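Long-range contacts in monovalent Na+/H+ antiporter subunit A (Dietzia sp. DQ12-45-1b, PDB 7D3U), which probably takes part in exchanging sodium ions for protons across the cell membrane, as one subunit of the multi-chain Mrp antiporter complex: residues 12-17 with 108-113; 25-30 with 90-95; 86-91 with 103-108. One frame throughout, in Å; residues are numbered along the deposited sequence.

Contact 1. Residues 12-17 with 108-113; sequences GIAAIS and MTLFAA
Two antiparallel helices, 2-23 and 102-119, the second of them predicted to span the membrane, come close here, their axes 8.2 Å apart and their directions at 172°, with the backbones nearest at Ala14 and Leu110. Thr109 has the largest share of the contact, with Ala14 close behind. Thr109 CB faces the other helix, 4.2 Å from Ala14 CA and equally near Ile13 CG2. The hydroxyl lies between the backbone N and the carbonyl carbon (chi1 70°), which puts OG1 over Ala14, 3.1 Å from Ala14 CA, and lets it bond back to Tyr105 O one turn earlier. The methyl CG2, anti to the carbonyl carbon, turns to Met88 CE of helix 71-94. Threonine suits the place, one branch polar and the other apolar. Ala14 answers with a lone methyl, small enough for the backbones to stay close; its CB also rests 3.9 Å from Leu110 CB. Ser17 OG approaches Thr109 OG1 to 3.5 Å without a hydrogen bond. Ser17 OG, likewise between its backbone N and carbonyl carbon (chi1 64°), donates to Ala14 O at 3.0 Å, from above the carbonyl plane. This is antiparallel small-residue helix packing among the N-terminal helices of an Mrp subunit whose family is related to complex I subunits. Both buried hydroxyls bond to carbonyls of their own helices, so the segments meet by van der Waals contact.

Contact 2. Residues 25-30 with 90-95; sequences GRDAGW and YSSRYL. With LMT (dodecyl-beta-D-maltoside), chain Y; LMT (dodecyl-beta-D-maltoside), chain X.
Charge dominates the outer part. Asp27 OD1 forms a salt bridge with Arg93 NH2 at 3.2 Å, the carboxylate and guanidinium planes turned 75° apart. Arg93 NH2 also lies near Arg26 NE, two donors of like charge that form no hydrogen bond, and Arg97 brings another positive group to Arg26 NH1. The Asp27 carboxylate probably eases the crowding of positive charge.

Hydrogen bonds tie the loop to the helix end. Arg26, extended from CG to NE, lies along the helix terminus, and its NH2 donates to Leu95 O at 2.8 Å, nearly along the C=O axis and in the guanidinium plane. Leu95 is where the chain leaves the helix, and arginine is long enough to grip its carbonyl. Ser92 OG donates to Arg26 O at 3.1 Å, from above the carbonyl plane.

Packing centres on the Trp30 ring. Ser92 CB makes a CH-pi contact 3.9 Å from the centroid of the Trp30 five-membered ring, and Ser92 OG sits over the same face toward the rim, its angle to NE1 too poor for a hydrogen bond. A dodecyl maltoside tail crosses the opposite face, its C5 over the centre, consistent with a place near the membrane boundary, where tryptophan is common. Glycine suits position 29: Gly29 CA lies 3.8 Å from Ser92 CB, with which a CB would collide.

The Arg26-Gly29 turn and the start of helix 29-45 are thereby joined to the end of helix 71-94. Beyond it, Leu95 packs on Tyr104 and Tyr105 of helix 102-119.

Contact 3. Residues 86-91 with 103-108; sequences VVMAYS and GYYGLM. With LMT (dodecyl-beta-D-maltoside), chain U; LMT (dodecyl-beta-D-maltoside), chain T.
The Tyr105 ring has Tyr104 CD1 over the centre of one face, 3.8 Å above its plane, while Met88 SD stands at its edge. This Met-aromatic contact places Met88 SD 5.2 Å from the Tyr105 ring centroid and 79° off the normal. Tyr104 in turn has Met108 CG over one face, offset toward the rim, and Tyr105 CD2 in plane at its edge.

The two helices form an antiparallel helical hairpin, in a sequence region related to the N-terminus of complex I chain 5. Their axes are 12.0 Å apart, and flexible, apolar methionines suit the gap. Met88, bent at chi2, brings CE to 3.5 Å from Met108 CB; Met108, bent at chi2 and chi3, swings its own CE across to 3.6 Å from Val87 CG1. The polar link is slight: Ser91 OG, anti to its backbone N, donates a weak 2.9 Å hydrogen bond to Tyr104 OH. On another side of helix 102-119, Gly103 and Gly106 have no CB, which would collide with the dodecyl maltoside tails lying there.

Helix 29-45 closes one flank, with Ala33 against Met88 and Leu32 against Tyr105. Helix 231-240 sets Val233 beside Tyr104, and helix 124-142 packs Leu141 on Met108.

In the fold
Contacts 1 and 3 are buried among the helices of the bundle, whereas contact 2 is only partly buried and lies at their ends. Helix 102-119 serves contacts 1 and 3, pairing with helix 2-23 at short range and with helix 71-94 across a wider gap; small residues fit the first, methionines and tyrosines the second. Helix 71-94 serves contacts 2 and 3, whose centres are 7 Å apart, and a probable hydrogen bond between Tyr105 OH and Arg26 O connects them. Contact 2 alone holds charged groups, consistent with a place near the membrane boundary. Together the three bundle helices 2-23, 29-45, 71-94 and 102-119, with detergent tails alongside.

Contact 1. Residues 12-17 with 108-113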
loop_
_atom_site.group_PDB
_atom_site.type_symbol
_atom_site.label_atom_id
_atom_site.label_comp_id
_atom_site.label_asym_id
_atom_site.label_seq_id
_atom_site.Cartn_x
_atom_site.Cartn_y
_atom_site.Cartn_z
ATOM N N GLY B 12 21.181 33.408 -14.996
ATOM C CA GLY B 12 21.879 34.013 -13.878
ATOM C C GLY B 12 21.342 35.384 -13.528
ATOM O O GLY B 12 21.419 35.810 -12.374
ATOM N N ILE B 13 20.792 36.093 -14.515
ATOM C CA ILE B 13 20.104 37.348 -14.230
ATOM C C ILE B 13 18.948 37.108 -13.268
ATOM O O ILE B 13 18.766 37.849 -12.295
ATOM C CB ILE B 13 19.623 38.007 -15.535
ATOM C CG1 ILE B 13 20.812 38.548 -16.326
ATOM C CG2 ILE B 13 18.636 39.119 -15.238
ATOM C CD1 ILE B 13 20.439 39.087 -17.679
ATOM N N ALA B 14 18.154 36.066 -13.521
ATOM C CA ALA B 14 17.067 35.730 -12.610
ATOM C C ALA B 14 17.593 35.239 -11.272
ATOM O O ALA B 14 16.966 35.475 -10.234
ATOM C CB ALA B 14 16.158 34.678 -13.241
ATOM N N ALA B 15 18.732 34.550 -11.279
ATOM C CA ALA B 15 19.323 34.100 -10.023
ATOM C C ALA B 15 19.766 35.279 -9.163
ATOM O O ALA B 15 19.671 35.227 -7.933
ATOM C CB ALA B 15 20.502 33.169 -10.303
ATOM N N ILE B 16 20.255 36.350 -9.794
ATOM C CA ILE B 16 20.791 37.494 -9.059
ATOM C C ILE B 16 19.760 38.584 -8.801
ATOM O O ILE B 16 20.008 39.469 -7.969
ATOM C CB ILE B 16 21.995 38.102 -9.805
ATOM C CG1 ILE B 16 22.970 38.740 -8.817
ATOM C CG2 ILE B 16 21.539 39.123 -10.832
ATOM C CD1 ILE B 16 24.166 39.385 -9.473
ATOM N N SER B 17 18.611 38.546 -9.474
ATOM C CA SER B 17 17.610 39.599 -9.333
ATOM C C SER B 17 17.037 39.735 -7.920
ATOM O O SER B 17 16.747 40.863 -7.503
ATOM C CB SER B 17 16.475 39.377 -10.335
ATOM O OG SER B 17 15.780 38.175 -10.075
ATOM N N MET B 108 9.787 37.800 -13.104
ATOM C CA MET B 108 9.675 38.530 -14.359
ATOM C C MET B 108 10.952 38.465 -15.183
ATOM O O MET B 108 10.903 38.687 -16.397
ATOM C CB MET B 108 9.295 39.981 -14.082
ATOM C CG MET B 108 7.816 40.185 -13.844
ATOM S SD MET B 108 6.886 40.103 -15.379
ATOM C CE MET B 108 7.718 41.378 -16.311
ATOM N N THR B 109 12.091 38.166 -14.560
ATOM C CA THR B 109 13.316 37.919 -15.310
ATOM C C THR B 109 13.500 36.441 -15.626
ATOM O O THR B 109 14.078 36.099 -16.661
ATOM C CB THR B 109 14.529 38.440 -14.539
ATOM O OG1 THR B 109 14.748 37.619 -13.389
ATOM C CG2 THR B 109 14.312 39.870 -14.101
ATOM N N LEU B 110 13.024 35.555 -14.750
ATOM C CA LEU B 110 12.972 34.141 -15.100
ATOM C C LEU B 110 11.976 33.895 -16.224
ATOM O O LEU B 110 12.136 32.946 -16.997
ATOM C CB LEU B 110 12.616 33.303 -13.874
ATOM C CG LEU B 110 12.629 31.785 -14.034
ATOM C CD1 LEU B 110 13.394 31.149 -12.893
ATOM C CD2 LEU B 110 11.213 31.247 -14.089
ATOM N N PHE B 111 10.946 34.737 -16.325
ATOM C CA PHE B 111 10.065 34.695 -17.484
ATOM C C PHE B 111 10.834 34.965 -18.767
ATOM O O PHE B 111 10.666 34.244 -19.758
ATOM C CB PHE B 111 8.942 35.717 -17.322
ATOM C CG PHE B 111 7.630 35.273 -17.891
ATOM C CD1 PHE B 111 7.541 34.122 -18.650
ATOM C CD2 PHE B 111 6.481 36.005 -17.659
ATOM C CE1 PHE B 111 6.332 33.714 -19.169
ATOM C CE2 PHE B 111 5.270 35.601 -18.172
ATOM C CZ PHE B 111 5.195 34.454 -18.931
ATOM N N ALA B 112 11.682 35.993 -18.765
ATOM C CA ALA B 112 12.495 36.295 -19.933
ATOM C C ALA B 112 13.476 35.172 -20.237
ATOM O O ALA B 112 13.707 34.852 -21.406
ATOM C CB ALA B 112 13.245 37.608 -19.727
ATOM N N ALA B 113 14.054 34.559 -19.205
ATOM C CA ALA B 113 14.985 33.459 -19.436
ATOM C C ALA B 113 14.275 32.253 -20.035
ATOM O O ALA B 113 14.801 31.605 -20.946
ATOM C CB ALA B 113 15.684 33.080 -18.133
#

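Contact 2. Residues 25-30 with 90-95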
loop_
_atom_site.group_PDB
_atom_site.type_symbol
_atom_site.label_atom_id
_atom_site.label_comp_id
_atom_site.label_asym_id
_atom_site.label_seq_id
_atom_site.Cartn_x
_atom_site.Cartn_y
_atom_site.Cartn_z
ATOM N N GLY B 25 15.566 48.607 -3.368
ATOM C CA GLY B 25 14.182 48.232 -3.145
ATOM C C GLY B 25 13.385 48.023 -4.416
ATOM O O GLY B 25 12.982 46.899 -4.725
ATOM N N ARG B 26 13.158 49.099 -5.167
ATOM C CA ARG B 26 12.515 49.007 -6.467
ATOM C C ARG B 26 13.411 49.437 -7.615
ATOM O O ARG B 26 13.090 49.133 -8.767
ATOM C CB ARG B 26 11.233 49.851 -6.503
ATOM C CG ARG B 26 11.479 51.347 -6.497
ATOM C CD ARG B 26 10.177 52.116 -6.549
ATOM N NE ARG B 26 10.399 53.555 -6.645
ATOM C CZ ARG B 26 9.431 54.447 -6.821
ATOM N NH1 ARG B 26 9.723 55.737 -6.896
ATOM N NH2 ARG B 26 8.171 54.051 -6.923
ATOM N N ASP B 27 14.517 50.130 -7.339
ATOM C CA ASP B 27 15.445 50.526 -8.389
ATOM C C ASP B 27 16.176 49.344 -9.005
ATOM O O ASP B 27 16.913 49.537 -9.975
ATOM C CB ASP B 27 16.464 51.528 -7.848
ATOM C CG ASP B 27 15.815 52.656 -7.076
ATOM O OD1 ASP B 27 14.659 53.006 -7.392
ATOM O OD2 ASP B 27 16.463 53.193 -6.154
ATOM N N ALA B 28 15.992 48.134 -8.470
ATOM C CA ALA B 28 16.617 46.956 -9.056
ATOM C C ALA B 28 16.133 46.696 -10.472
ATOM O O ALA B 28 16.778 45.943 -11.208
ATOM C CB ALA B 28 16.355 45.728 -8.188
ATOM N N GLY B 29 15.009 47.290 -10.868
ATOM C CA GLY B 29 14.578 47.199 -12.245
ATOM C C GLY B 29 15.437 47.973 -13.220
ATOM O O GLY B 29 15.295 47.774 -14.430
ATOM N N TRP B 30 16.312 48.848 -12.729
ATOM C CA TRP B 30 17.194 49.609 -13.603
ATOM C C TRP B 30 18.383 48.770 -14.066
ATOM O O TRP B 30 18.687 48.767 -15.266
ATOM C CB TRP B 30 17.675 50.891 -12.916
ATOM C CG TRP B 30 16.643 51.972 -12.848
ATOM C CD1 TRP B 30 16.230 52.637 -11.734
ATOM C CD2 TRP B 30 15.896 52.518 -13.941
ATOM N NE1 TRP B 30 15.272 53.563 -12.062
ATOM C CE2 TRP B 30 15.051 53.512 -13.412
ATOM C CE3 TRP B 30 15.861 52.267 -15.315
ATOM C CZ2 TRP B 30 14.178 54.246 -14.205
ATOM C CZ3 TRP B 30 14.995 52.999 -16.099
ATOM C CH2 TRP B 30 14.164 53.975 -15.543
ATOM N N TYR B 90 10.226 50.238 -16.722
ATOM C CA TYR B 90 8.955 50.820 -16.307
ATOM C C TYR B 90 8.568 50.383 -14.897
ATOM O O TYR B 90 8.019 51.176 -14.125
ATOM C CB TYR B 90 7.870 50.440 -17.312
ATOM C CG TYR B 90 6.458 50.577 -16.807
ATOM C CD1 TYR B 90 5.802 51.796 -16.853
ATOM C CD2 TYR B 90 5.772 49.482 -16.306
ATOM C CE1 TYR B 90 4.510 51.923 -16.401
ATOM C CE2 TYR B 90 4.481 49.600 -15.852
ATOM C CZ TYR B 90 3.855 50.822 -15.902
ATOM O OH TYR B 90 2.567 50.943 -15.449
ATOM N N SER B 91 8.853 49.129 -14.545
ATOM C CA SER B 91 8.498 48.598 -13.237
ATOM C C SER B 91 9.396 49.125 -12.132
ATOM O O SER B 91 9.006 49.075 -10.962
ATOM C CB SER B 91 8.559 47.074 -13.260
ATOM O OG SER B 91 8.260 46.545 -11.983
ATOM N N SER B 92 10.589 49.612 -12.470
ATOM C CA SER B 92 11.430 50.221 -11.447
ATOM C C SER B 92 10.780 51.467 -10.865
ATOM O O SER B 92 11.065 51.839 -9.723
ATOM C CB SER B 92 12.798 50.567 -12.023
ATOM O OG SER B 92 13.596 51.199 -11.043
ATOM N N ARG B 93 9.912 52.127 -11.633
ATOM C CA ARG B 93 9.162 53.275 -11.146
ATOM C C ARG B 93 7.695 52.975 -10.884
ATOM O O ARG B 93 7.041 53.757 -10.188
ATOM C CB ARG B 93 9.259 54.441 -12.139
ATOM C CG ARG B 93 10.548 55.233 -12.044
ATOM C CD ARG B 93 10.929 55.499 -10.603
ATOM N NE ARG B 93 12.325 55.904 -10.476
ATOM C CZ ARG B 93 13.054 55.729 -9.379
ATOM N NH1 ARG B 93 14.317 56.127 -9.349
ATOM N NH2 ARG B 93 12.521 55.152 -8.312
ATOM N N TYR B 94 7.163 51.876 -11.421
ATOM C CA TYR B 94 5.765 51.541 -11.177
ATOM C C TYR B 94 5.561 51.014 -9.761
ATOM O O TYR B 94 4.638 51.437 -9.059
ATOM C CB TYR B 94 5.284 50.514 -12.201
ATOM C CG TYR B 94 4.008 49.811 -11.807
ATOM C CD1 TYR B 94 2.774 50.386 -12.056
ATOM C CD2 TYR B 94 4.038 48.574 -11.180
ATOM C CE1 TYR B 94 1.608 49.749 -11.696
ATOM C CE2 TYR B 94 2.877 47.930 -10.817
ATOM C CZ TYR B 94 1.664 48.522 -11.078
ATOM O OH TYR B 94 0.503 47.882 -10.718
ATOM N N LEU B 95 6.407 50.080 -9.334
ATOM C CA LEU B 95 6.247 49.461 -8.027
ATOM C C LEU B 95 6.377 50.495 -6.915
ATOM O O LEU B 95 7.032 51.529 -7.068
ATOM C CB LEU B 95 7.284 48.355 -7.831
ATOM C CG LEU B 95 7.242 47.183 -8.808
ATOM C CD1 LEU B 95 8.263 46.134 -8.414
ATOM C CD2 LEU B 95 5.853 46.579 -8.856
HETATM C C1 LMT Y . 18.936 52.051 -17.739
HETATM C C2 LMT Y . 19.200 53.449 -17.272
HETATM C C3 LMT Y . 19.284 53.651 -15.795
HETATM C C4 LMT Y . 19.003 55.105 -15.521
HETATM C C5 LMT Y . 18.773 55.318 -14.064
HETATM C C6 LMT Y . 17.969 56.545 -13.794
HETATM C C7 LMT Y . 17.563 56.580 -12.349
HETATM C C8 LMT Y . 17.134 57.962 -12.003
HETATM C C9 LMT Y . 16.750 58.148 -10.570
HETATM C C10 LMT Y . 17.997 57.991 -9.746
HETATM C C11 LMT Y . 17.822 58.544 -8.368
HETATM C C12 LMT Y . 16.953 57.672 -7.527
HETATM C C1 LMT X . 15.370 50.647 -22.090
HETATM C C2 LMT X . 15.366 51.720 -21.118
HETATM C C3 LMT X . 14.536 52.812 -21.011
HETATM C C4 LMT X . 14.784 54.076 -20.364
HETATM C C5 LMT X . 14.770 54.490 -19.040
HETATM C C6 LMT X . 14.780 55.723 -19.314
HETATM C C7 LMT X . 15.060 55.998 -18.058
HETATM C C8 LMT X . 15.800 57.051 -17.554
HETATM C C9 LMT X . 15.332 58.387 -17.325
HETATM C C10 LMT X . 15.425 59.350 -16.115
HETATM C C11 LMT X . 15.981 60.765 -16.377
HETATM C C12 LMT X . 15.806 61.899 -15.407
#

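Contact 3. Residues 86-91 with 103-108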
loop_
_atom_site.group_PDB
_atom_site.type_symbol
_atom_site.label_atom_id
_atom_site.label_comp_id
_atom_site.label_asym_id
_atom_site.label_seq_id
_atom_site.Cartn_x
_atom_site.Cartn_y
_atom_site.Cartn_z
ATOM N N VAL B 86 12.375 46.962 -21.333
ATOM C CA VAL B 86 11.565 48.164 -21.180
ATOM C C VAL B 86 10.551 47.985 -20.056
ATOM O O VAL B 86 10.226 48.945 -19.346
ATOM C CB VAL B 86 10.897 48.543 -22.516
ATOM C CG1 VAL B 86 9.953 49.719 -22.352
ATOM C CG2 VAL B 86 11.951 48.844 -23.560
ATOM N N VAL B 87 10.087 46.755 -19.823
ATOM C CA VAL B 87 9.150 46.524 -18.733
ATOM C C VAL B 87 9.864 46.602 -17.393
ATOM O O VAL B 87 9.288 47.066 -16.407
ATOM C CB VAL B 87 8.427 45.181 -18.929
ATOM C CG1 VAL B 87 7.851 44.683 -17.623
ATOM C CG2 VAL B 87 7.323 45.330 -19.954
ATOM N N MET B 88 11.129 46.185 -17.329
ATOM C CA MET B 88 11.894 46.383 -16.101
ATOM C C MET B 88 12.128 47.864 -15.835
ATOM O O MET B 88 12.007 48.326 -14.694
ATOM C CB MET B 88 13.228 45.646 -16.179
ATOM C CG MET B 88 13.098 44.146 -16.252
ATOM S SD MET B 88 11.897 43.498 -15.088
ATOM C CE MET B 88 11.782 41.829 -15.704
ATOM N N ALA B 89 12.466 48.621 -16.881
ATOM C CA ALA B 89 12.663 50.056 -16.721
ATOM C C ALA B 89 11.378 50.752 -16.293
ATOM O O ALA B 89 11.426 51.757 -15.575
ATOM C CB ALA B 89 13.187 50.661 -18.021
ATOM N N TYR B 90 10.226 50.238 -16.722
ATOM C CA TYR B 90 8.955 50.820 -16.307
ATOM C C TYR B 90 8.568 50.383 -14.897
ATOM O O TYR B 90 8.019 51.176 -14.125
ATOM C CB TYR B 90 7.870 50.440 -17.312
ATOM C CG TYR B 90 6.458 50.577 -16.807
ATOM C CD1 TYR B 90 5.802 51.796 -16.853
ATOM C CD2 TYR B 90 5.772 49.482 -16.306
ATOM C CE1 TYR B 90 4.510 51.923 -16.401
ATOM C CE2 TYR B 90 4.481 49.600 -15.852
ATOM C CZ TYR B 90 3.855 50.822 -15.902
ATOM O OH TYR B 90 2.567 50.943 -15.449
ATOM N N SER B 91 8.853 49.129 -14.545
ATOM C CA SER B 91 8.498 48.598 -13.237
ATOM C C SER B 91 9.396 49.125 -12.132
ATOM O O SER B 91 9.006 49.075 -10.962
ATOM C CB SER B 91 8.559 47.074 -13.260
ATOM O OG SER B 91 8.260 46.545 -11.983
ATOM N N GLY B 103 10.298 38.627 -5.121
ATOM C CA GLY B 103 9.355 37.693 -5.709
ATOM C C GLY B 103 8.856 38.131 -7.070
ATOM O O GLY B 103 8.491 37.296 -7.902
ATOM N N TYR B 104 8.837 39.438 -7.320
ATOM C CA TYR B 104 8.386 39.942 -8.610
ATOM C C TYR B 104 9.498 39.889 -9.650
ATOM O O TYR B 104 9.266 39.473 -10.790
ATOM C CB TYR B 104 7.859 41.370 -8.451
ATOM C CG TYR B 104 7.655 42.115 -9.747
ATOM C CD1 TYR B 104 8.682 42.861 -10.312
ATOM C CD2 TYR B 104 6.433 42.094 -10.395
ATOM C CE1 TYR B 104 8.499 43.543 -11.490
ATOM C CE2 TYR B 104 6.243 42.779 -11.573
ATOM C CZ TYR B 104 7.279 43.500 -12.115
ATOM O OH TYR B 104 7.096 44.184 -13.290
ATOM N N TYR B 105 10.710 40.300 -9.277
ATOM C CA TYR B 105 11.801 40.357 -10.245
ATOM C C TYR B 105 12.335 38.966 -10.558
ATOM O O TYR B 105 12.592 38.638 -11.721
ATOM C CB TYR B 105 12.913 41.265 -9.729
ATOM C CG TYR B 105 12.573 42.729 -9.831
ATOM C CD1 TYR B 105 12.542 43.367 -11.060
ATOM C CD2 TYR B 105 12.276 43.473 -8.700
ATOM C CE1 TYR B 105 12.229 44.702 -11.160
ATOM C CE2 TYR B 105 11.962 44.809 -8.791
ATOM C CZ TYR B 105 11.940 45.418 -10.023
ATOM O OH TYR B 105 11.627 46.751 -10.122
ATOM N N GLY B 106 12.510 38.131 -9.532
ATOM C CA GLY B 106 12.968 36.771 -9.749
ATOM C C GLY B 106 12.062 35.955 -10.640
ATOM O O GLY B 106 12.486 34.918 -11.159
ATOM N N LEU B 107 10.821 36.393 -10.830
ATOM C CA LEU B 107 9.902 35.758 -11.762
ATOM C C LEU B 107 9.847 36.469 -13.104
ATOM O O LEU B 107 9.876 35.813 -14.148
ATOM C CB LEU B 107 8.496 35.700 -11.164
ATOM C CG LEU B 107 8.291 34.673 -10.056
ATOM C CD1 LEU B 107 6.872 34.739 -9.532
ATOM C CD2 LEU B 107 8.604 33.288 -10.575
ATOM N N MET B 108 9.787 37.800 -13.104
ATOM C CA MET B 108 9.675 38.530 -14.359
ATOM C C MET B 108 10.952 38.465 -15.183
ATOM O O MET B 108 10.903 38.687 -16.397
ATOM C CB MET B 108 9.295 39.981 -14.082
ATOM C CG MET B 108 7.816 40.185 -13.844
ATOM S SD MET B 108 6.886 40.103 -15.379
ATOM C CE MET B 108 7.718 41.378 -16.311
HETATM C C1 LMT U . 6.791 38.107 -2.199
HETATM C C2 LMT U . 6.442 36.954 -3.089
HETATM C C3 LMT U . 7.460 35.870 -3.207
HETATM C C4 LMT U . 7.082 35.030 -4.397
HETATM C C5 LMT U . 8.027 33.888 -4.549
HETATM C C6 LMT U . 7.847 33.183 -5.851
HETATM C C7 LMT U . 8.834 32.059 -5.957
HETATM C C8 LMT U . 8.771 31.485 -7.330
HETATM C C9 LMT U . 9.751 30.385 -7.573
HETATM C C10 LMT U . 9.901 30.229 -9.059
HETATM C C11 LMT U . 9.071 29.099 -9.575
HETATM C C12 LMT U . 9.510 28.661 -10.930
HETATM C C1 LMT T . 10.180 38.539 -0.436
HETATM C C2 LMT T . 11.472 37.980 -0.948
HETATM C C3 LMT T . 11.397 36.657 -1.636
HETATM C C4 LMT T . 12.801 36.246 -1.984
HETATM C C5 LMT T . 12.783 35.032 -2.847
HETATM C C6 LMT T . 12.491 35.361 -4.273
HETATM C C7 LMT T . 12.253 34.098 -5.045
HETATM C C8 LMT T . 12.356 34.391 -6.499
HETATM C C9 LMT T . 13.597 33.865 -7.141
HETATM C C10 LMT T . 13.199 33.275 -8.463
HETATM C C11 LMT T . 14.392 32.965 -9.309
HETATM C C12 LMT T . 15.086 31.727 -8.856
#